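Long-range contact in probable AP endonuclease (African swine fever virus, PDB 6KI3), which probably cleaves DNA on the 5' side of abasic sites during repair, and binds three zinc ions: residues Ile195-Glu209 / Lys255-His269. Residues are numbered along the deposited sequence; the frame is centred on the assembly and turned at random.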
loop_
_atom_site.group_PDB
_atom_site.type_symbol
_atom_site.label_atom_id
_atom_site.label_comp_id
_atom_site.label_asym_id
_atom_site.label_seq_id
_atom_site.Cartn_x
_atom_site.Cartn_y
_atom_site.Cartn_z
ATOM N N ILE A 195 -15.701 -2.745 -8.622
ATOM C CA ILE A 195 -14.807 -3.890 -8.755
ATOM C C ILE A 195 -15.380 -5.065 -7.972
ATOM O O ILE A 195 -14.635 -5.923 -7.485
ATOM C CB ILE A 195 -13.385 -3.548 -8.275
ATOM C CG1 ILE A 195 -13.430 -2.973 -6.857
ATOM C CG2 ILE A 195 -12.717 -2.575 -9.233
ATOM C CD1 ILE A 195 -12.067 -2.707 -6.256
ATOM N N SER A 196 -16.709 -5.116 -7.857
ATOM C CA SER A 196 -17.343 -6.119 -7.008
ATOM C C SER A 196 -17.270 -7.508 -7.630
ATOM O O SER A 196 -16.908 -8.482 -6.958
ATOM C CB SER A 196 -18.794 -5.727 -6.731
ATOM O OG SER A 196 -18.860 -4.559 -5.931
ATOM N N SER A 197 -17.611 -7.626 -8.908
ATOM C CA SER A 197 -17.644 -8.927 -9.558
ATOM C C SER A 197 -16.307 -9.242 -10.220
ATOM O O SER A 197 -15.456 -8.370 -10.412
ATOM C CB SER A 197 -18.761 -8.988 -10.598
ATOM O OG SER A 197 -18.369 -8.365 -11.807
ATOM N N TYR A 198 -16.138 -10.521 -10.573
ATOM C CA TYR A 198 -14.923 -10.958 -11.251
ATOM C C TYR A 198 -14.720 -10.206 -12.561
ATOM O O TYR A 198 -13.603 -9.777 -12.873
ATOM C CB TYR A 198 -14.982 -12.467 -11.499
ATOM C CG TYR A 198 -13.720 -13.059 -12.093
ATOM C CD1 TYR A 198 -13.495 -13.038 -13.465
ATOM C CD2 TYR A 198 -12.759 -13.650 -11.283
ATOM C CE1 TYR A 198 -12.346 -13.578 -14.010
ATOM C CE2 TYR A 198 -11.606 -14.195 -11.820
ATOM C CZ TYR A 198 -11.406 -14.155 -13.185
ATOM O OH TYR A 198 -10.262 -14.696 -13.726
ATOM N N ASN A 199 -15.790 -10.038 -13.341
ATOM C CA ASN A 199 -15.673 -9.348 -14.620
ATOM C C ASN A 199 -15.398 -7.862 -14.424
ATOM O O ASN A 199 -14.652 -7.256 -15.203
ATOM C CB ASN A 199 -16.943 -9.559 -15.446
ATOM C CG ASN A 199 -16.773 -9.148 -16.895
ATOM O OD1 ASN A 199 -16.204 -9.888 -17.699
ATOM N ND2 ASN A 199 -17.270 -7.966 -17.239
ATOM N N ASP A 200 -15.993 -7.258 -13.391
ATOM C CA ASP A 200 -15.754 -5.843 -13.121
ATOM C C ASP A 200 -14.283 -5.579 -12.828
ATOM O O ASP A 200 -13.714 -4.589 -13.304
ATOM C CB ASP A 200 -16.625 -5.373 -11.955
ATOM C CG ASP A 200 -18.107 -5.395 -12.281
ATOM O OD1 ASP A 200 -18.459 -5.326 -13.479
ATOM O OD2 ASP A 200 -18.921 -5.480 -11.337
ATOM N N ALA A 201 -13.649 -6.453 -12.045
ATOM C CA ALA A 201 -12.222 -6.316 -11.778
ATOM C C ALA A 201 -11.386 -6.749 -12.975
ATOM O O ALA A 201 -10.363 -6.123 -13.278
ATOM C CB ALA A 201 -11.838 -7.127 -10.541
ATOM N N GLY A 202 -11.807 -7.812 -13.664
ATOM C CA GLY A 202 -11.041 -8.299 -14.801
ATOM C C GLY A 202 -10.930 -7.278 -15.917
ATOM O O GLY A 202 -9.878 -7.147 -16.548
ATOM N N GLN A 203 -12.011 -6.541 -16.177
ATOM C CA GLN A 203 -11.960 -5.498 -17.197
ATOM C C GLN A 203 -11.017 -4.375 -16.785
ATOM O O GLN A 203 -10.233 -3.883 -17.605
ATOM C CB GLN A 203 -13.363 -4.953 -17.461
ATOM N N TRP A 204 -11.072 -3.964 -15.516
ATOM C CA TRP A 204 -10.182 -2.913 -15.034
ATOM C C TRP A 204 -8.732 -3.382 -15.015
ATOM O O TRP A 204 -7.828 -2.635 -15.404
ATOM C CB TRP A 204 -10.623 -2.461 -13.641
ATOM C CG TRP A 204 -9.973 -1.195 -13.165
ATOM C CD1 TRP A 204 -10.427 0.078 -13.352
ATOM C CD2 TRP A 204 -8.759 -1.081 -12.412
ATOM N NE1 TRP A 204 -9.570 0.977 -12.767
ATOM C CE2 TRP A 204 -8.537 0.291 -12.183
ATOM C CE3 TRP A 204 -7.837 -2.007 -11.912
ATOM C CZ2 TRP A 204 -7.432 0.761 -11.477
ATOM C CZ3 TRP A 204 -6.740 -1.538 -11.211
ATOM C CH2 TRP A 204 -6.547 -0.166 -11.001
ATOM N N LEU A 205 -8.493 -4.619 -14.572
ATOM C CA LEU A 205 -7.127 -5.126 -14.495
ATOM C C LEU A 205 -6.557 -5.437 -15.873
ATOM O O LEU A 205 -5.337 -5.371 -16.064
ATOM C CB LEU A 205 -7.076 -6.366 -13.601
ATOM C CG LEU A 205 -7.194 -6.094 -12.100
ATOM C CD1 LEU A 205 -7.298 -7.391 -11.314
ATOM C CD2 LEU A 205 -6.013 -5.265 -11.617
ATOM N N ARG A 206 -7.412 -5.779 -16.840
ATOM C CA ARG A 206 -6.930 -5.975 -18.204
ATOM C C ARG A 206 -6.486 -4.656 -18.820
ATOM O O ARG A 206 -5.457 -4.597 -19.504
ATOM C CB ARG A 206 -8.014 -6.632 -19.059
ATOM N N SER A 207 -7.249 -3.584 -18.588
ATOM C CA SER A 207 -6.832 -2.266 -19.049
ATOM C C SER A 207 -5.545 -1.822 -18.367
ATOM O O SER A 207 -4.790 -1.019 -18.927
ATOM C CB SER A 207 -7.944 -1.247 -18.802
ATOM O OG SER A 207 -8.249 -1.154 -17.421
ATOM N N LEU A 208 -5.280 -2.332 -17.162
ATOM C CA LEU A 208 -4.021 -2.033 -16.488
ATOM C C LEU A 208 -2.850 -2.696 -17.199
ATOM O O LEU A 208 -1.825 -2.057 -17.460
ATOM C CB LEU A 208 -4.086 -2.482 -15.029
ATOM C CG LEU A 208 -2.772 -2.356 -14.256
ATOM C CD1 LEU A 208 -2.348 -0.899 -14.155
ATOM C CD2 LEU A 208 -2.888 -2.987 -12.879
ATOM N N GLU A 209 -2.981 -3.988 -17.516
ATOM C CA GLU A 209 -1.909 -4.680 -18.222
ATOM C C GLU A 209 -1.705 -4.113 -19.620
ATOM O O GLU A 209 -0.590 -4.157 -20.150
ATOM C CB GLU A 209 -2.204 -6.178 -18.295
ATOM C CG GLU A 209 -2.529 -6.810 -16.952
ATOM C CD GLU A 209 -1.617 -7.976 -16.622
ATOM O OE1 GLU A 209 -0.384 -7.782 -16.609
ATOM O OE2 GLU A 209 -2.137 -9.086 -16.376
ATOM N N LYS A 255 -14.624 -17.070 -5.386
ATOM C CA LYS A 255 -13.900 -17.090 -6.650
ATOM C C LYS A 255 -14.658 -16.406 -7.782
ATOM O O LYS A 255 -14.146 -16.352 -8.905
ATOM C CB LYS A 255 -13.556 -18.531 -7.042
ATOM C CG LYS A 255 -12.530 -19.173 -6.118
ATOM C CD LYS A 255 -12.188 -20.592 -6.540
ATOM C CE LYS A 255 -11.482 -20.619 -7.886
ATOM N NZ LYS A 255 -10.863 -21.946 -8.160
ATOM N N GLN A 256 -15.856 -15.889 -7.518
ATOM C CA GLN A 256 -16.545 -15.004 -8.445
ATOM C C GLN A 256 -16.476 -13.547 -8.012
ATOM O O GLN A 256 -17.024 -12.680 -8.702
ATOM C CB GLN A 256 -18.009 -15.425 -8.611
ATOM C CG GLN A 256 -18.217 -16.620 -9.528
ATOM C CD GLN A 256 -18.124 -17.944 -8.798
ATOM O OE1 GLN A 256 -19.023 -18.311 -8.043
ATOM N NE2 GLN A 256 -17.033 -18.667 -9.019
ATOM N N SER A 257 -15.821 -13.260 -6.892
ATOM C CA SER A 257 -15.658 -11.890 -6.437
ATOM C C SER A 257 -14.616 -11.166 -7.283
ATOM O O SER A 257 -13.837 -11.776 -8.022
ATOM C CB SER A 257 -15.239 -11.856 -4.968
ATOM O OG SER A 257 -13.985 -12.493 -4.780
ATOM N N GLY A 258 -14.610 -9.838 -7.167
ATOM C CA GLY A 258 -13.573 -9.057 -7.813
ATOM C C GLY A 258 -12.219 -9.221 -7.153
ATOM O O GLY A 258 -11.185 -9.061 -7.807
ATOM N N LEU A 259 -12.204 -9.551 -5.858
ATOM C CA LEU A 259 -10.938 -9.711 -5.150
ATOM C C LEU A 259 -10.150 -10.903 -5.676
ATOM O O LEU A 259 -8.926 -10.821 -5.834
ATOM C CB LEU A 259 -11.184 -9.866 -3.650
ATOM C CG LEU A 259 -9.955 -10.207 -2.877
ATOM C CD1 LEU A 259 -9.257 -8.988 -2.440
ATOM C CD2 LEU A 259 -10.250 -11.106 -1.698
ATOM N N TYR A 260 -10.828 -12.024 -5.941
ATOM C CA TYR A 260 -10.124 -13.197 -6.450
ATOM C C TYR A 260 -9.441 -12.907 -7.778
ATOM O O TYR A 260 -8.385 -13.479 -8.070
ATOM C CB TYR A 260 -11.085 -14.377 -6.596
ATOM C CG TYR A 260 -10.438 -15.597 -7.210
ATOM C CD1 TYR A 260 -9.407 -16.259 -6.558
ATOM C CD2 TYR A 260 -10.852 -16.083 -8.442
ATOM C CE1 TYR A 260 -8.808 -17.373 -7.112
ATOM C CE2 TYR A 260 -10.260 -17.197 -9.006
ATOM C CZ TYR A 260 -9.238 -17.839 -8.337
ATOM O OH TYR A 260 -8.643 -18.948 -8.892
ATOM N N CYS A 261 -10.020 -12.022 -8.590
ATOM C CA CYS A 261 -9.343 -11.600 -9.811
ATOM C C CYS A 261 -8.109 -10.764 -9.488
ATOM O O CYS A 261 -7.095 -10.847 -10.192
ATOM C CB CYS A 261 -10.305 -10.821 -10.706
ATOM S SG CYS A 261 -9.618 -10.367 -12.315
ATOM N N PHE A 262 -8.176 -9.954 -8.428
ATOM C CA PHE A 262 -6.992 -9.226 -7.982
ATOM C C PHE A 262 -5.930 -10.181 -7.451
ATOM O O PHE A 262 -4.732 -9.956 -7.650
ATOM C CB PHE A 262 -7.370 -8.199 -6.912
ATOM C CG PHE A 262 -7.910 -6.909 -7.465
ATOM C CD1 PHE A 262 -7.051 -5.896 -7.858
ATOM C CD2 PHE A 262 -9.275 -6.704 -7.581
ATOM C CE1 PHE A 262 -7.543 -4.706 -8.365
ATOM C CE2 PHE A 262 -9.773 -5.516 -8.086
ATOM C CZ PHE A 262 -8.906 -4.516 -8.478
ATOM N N VAL A 263 -6.351 -11.254 -6.778
ATOM C CA VAL A 263 -5.396 -12.221 -6.248
ATOM C C VAL A 263 -4.676 -12.940 -7.383
ATOM O O VAL A 263 -3.478 -13.232 -7.291
ATOM C CB VAL A 263 -6.109 -13.209 -5.305
ATOM C CG1 VAL A 263 -5.157 -14.305 -4.850
ATOM C CG2 VAL A 263 -6.684 -12.470 -4.108
ATOM N N GLU A 264 -5.388 -13.223 -8.476
ATOM C CA GLU A 264 -4.768 -13.912 -9.605
ATOM C C GLU A 264 -3.739 -13.027 -10.299
ATOM O O GLU A 264 -2.682 -13.511 -10.720
ATOM C CB GLU A 264 -5.839 -14.374 -10.592
ATOM C CG GLU A 264 -6.659 -15.563 -10.110
ATOM C CD GLU A 264 -7.732 -15.973 -11.103
ATOM O OE1 GLU A 264 -8.271 -15.085 -11.797
ATOM O OE2 GLU A 264 -8.030 -17.183 -11.196
ATOM N N TYR A 265 -4.028 -11.730 -10.433
ATOM C CA TYR A 265 -3.052 -10.819 -11.023
ATOM C C TYR A 265 -1.842 -10.650 -10.114
ATOM O O TYR A 265 -0.701 -10.617 -10.589
ATOM C CB TYR A 265 -3.703 -9.467 -11.316
ATOM C CG TYR A 265 -2.730 -8.375 -11.709
ATOM C CD1 TYR A 265 -2.129 -7.571 -10.748
ATOM C CD2 TYR A 265 -2.418 -8.143 -13.041
ATOM C CE1 TYR A 265 -1.241 -6.578 -11.103
ATOM C CE2 TYR A 265 -1.532 -7.145 -13.403
ATOM C CZ TYR A 265 -0.947 -6.367 -12.429
ATOM O OH TYR A 265 -0.063 -5.374 -12.778
ATOM N N ILE A 266 -2.074 -10.528 -8.805
ATOM C CA ILE A 266 -0.971 -10.413 -7.855
ATOM C C ILE A 266 -0.108 -11.668 -7.892
ATOM O O ILE A 266 1.121 -11.601 -7.782
ATOM C CB ILE A 266 -1.520 -10.136 -6.443
ATOM C CG1 ILE A 266 -2.113 -8.728 -6.371
ATOM C CG2 ILE A 266 -0.435 -10.313 -5.390
ATOM C CD1 ILE A 266 -2.901 -8.466 -5.109
ATOM N N THR A 267 -0.738 -12.832 -8.066
ATOM C CA THR A 267 0.013 -14.081 -8.148
ATOM C C THR A 267 0.858 -14.139 -9.415
ATOM O O THR A 267 2.071 -14.369 -9.353
ATOM C CB THR A 267 -0.948 -15.270 -8.088
ATOM O OG1 THR A 267 -1.484 -15.389 -6.762
ATOM C CG2 THR A 267 -0.234 -16.558 -8.457
ATOM N N ARG A 268 0.233 -13.924 -10.574
ATOM C CA ARG A 268 0.927 -14.050 -11.850
ATOM C C ARG A 268 2.009 -12.999 -12.054
ATOM O O ARG A 268 2.829 -13.154 -12.965
ATOM C CB ARG A 268 -0.075 -13.979 -13.005
ATOM N N HIS A 269 2.031 -11.942 -11.244
ATOM C CA HIS A 269 3.052 -10.910 -11.355
ATOM C C HIS A 269 3.881 -10.750 -10.090
ATOM O O HIS A 269 4.728 -9.848 -10.036
ATOM C CB HIS A 269 2.413 -9.566 -11.729
ATOM C CG HIS A 269 1.895 -9.518 -13.132
ATOM N ND1 HIS A 269 2.717 -9.325 -14.220
ATOM C CD2 HIS A 269 0.641 -9.645 -13.625
ATOM C CE1 HIS A 269 1.991 -9.329 -15.324
ATOM N NE2 HIS A 269 0.727 -9.522 -14.990
#
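Tyr198 and Cys261 meet where two neighbouring outer helices of the TIM barrel, 198-209 and 258-269, pack side by side, axes 7.6 Å apart at closest and 38° from parallel. The pair illustrates how such helices can be pinned at their starts: Gly258 N donates to Ser196 O (2.7 Å) and Tyr198 N to Gln256 O (3.0 Å). A CA-H...O contact runs from Gly258 CA to Ile195 O (3.3 Å), nearly straight at the hydrogen. Ser197 and Ser257, both N-cap residues, are joined by a single backbone bridge. Beyond it Cys261 is a knob among Tyr198, Ala201, Gly202 and Leu205. Cys261 SG, anti to the backbone N (chi1 -175°), lies over a face of the Tyr198 ring and 3.5 Å from Gly202 CA. Tyr198 OH reaches the syn lone pair of Glu264 OE1 (2.8 Å). Leu205 CD1 covers one face of Phe262, while Ala201 CB approaches Phe262 CE2 at 3.6 Å. At the far end the Glu209 carboxylate meets the edge of Tyr265 and accepts a weak bond from His269. Inward, Tyr265 meets Phe222 of strand 220-227; alongside, Trp204 packs on outer helix 161-174, and Ile195 and Phe262 touch Thr185 of helix 185-190.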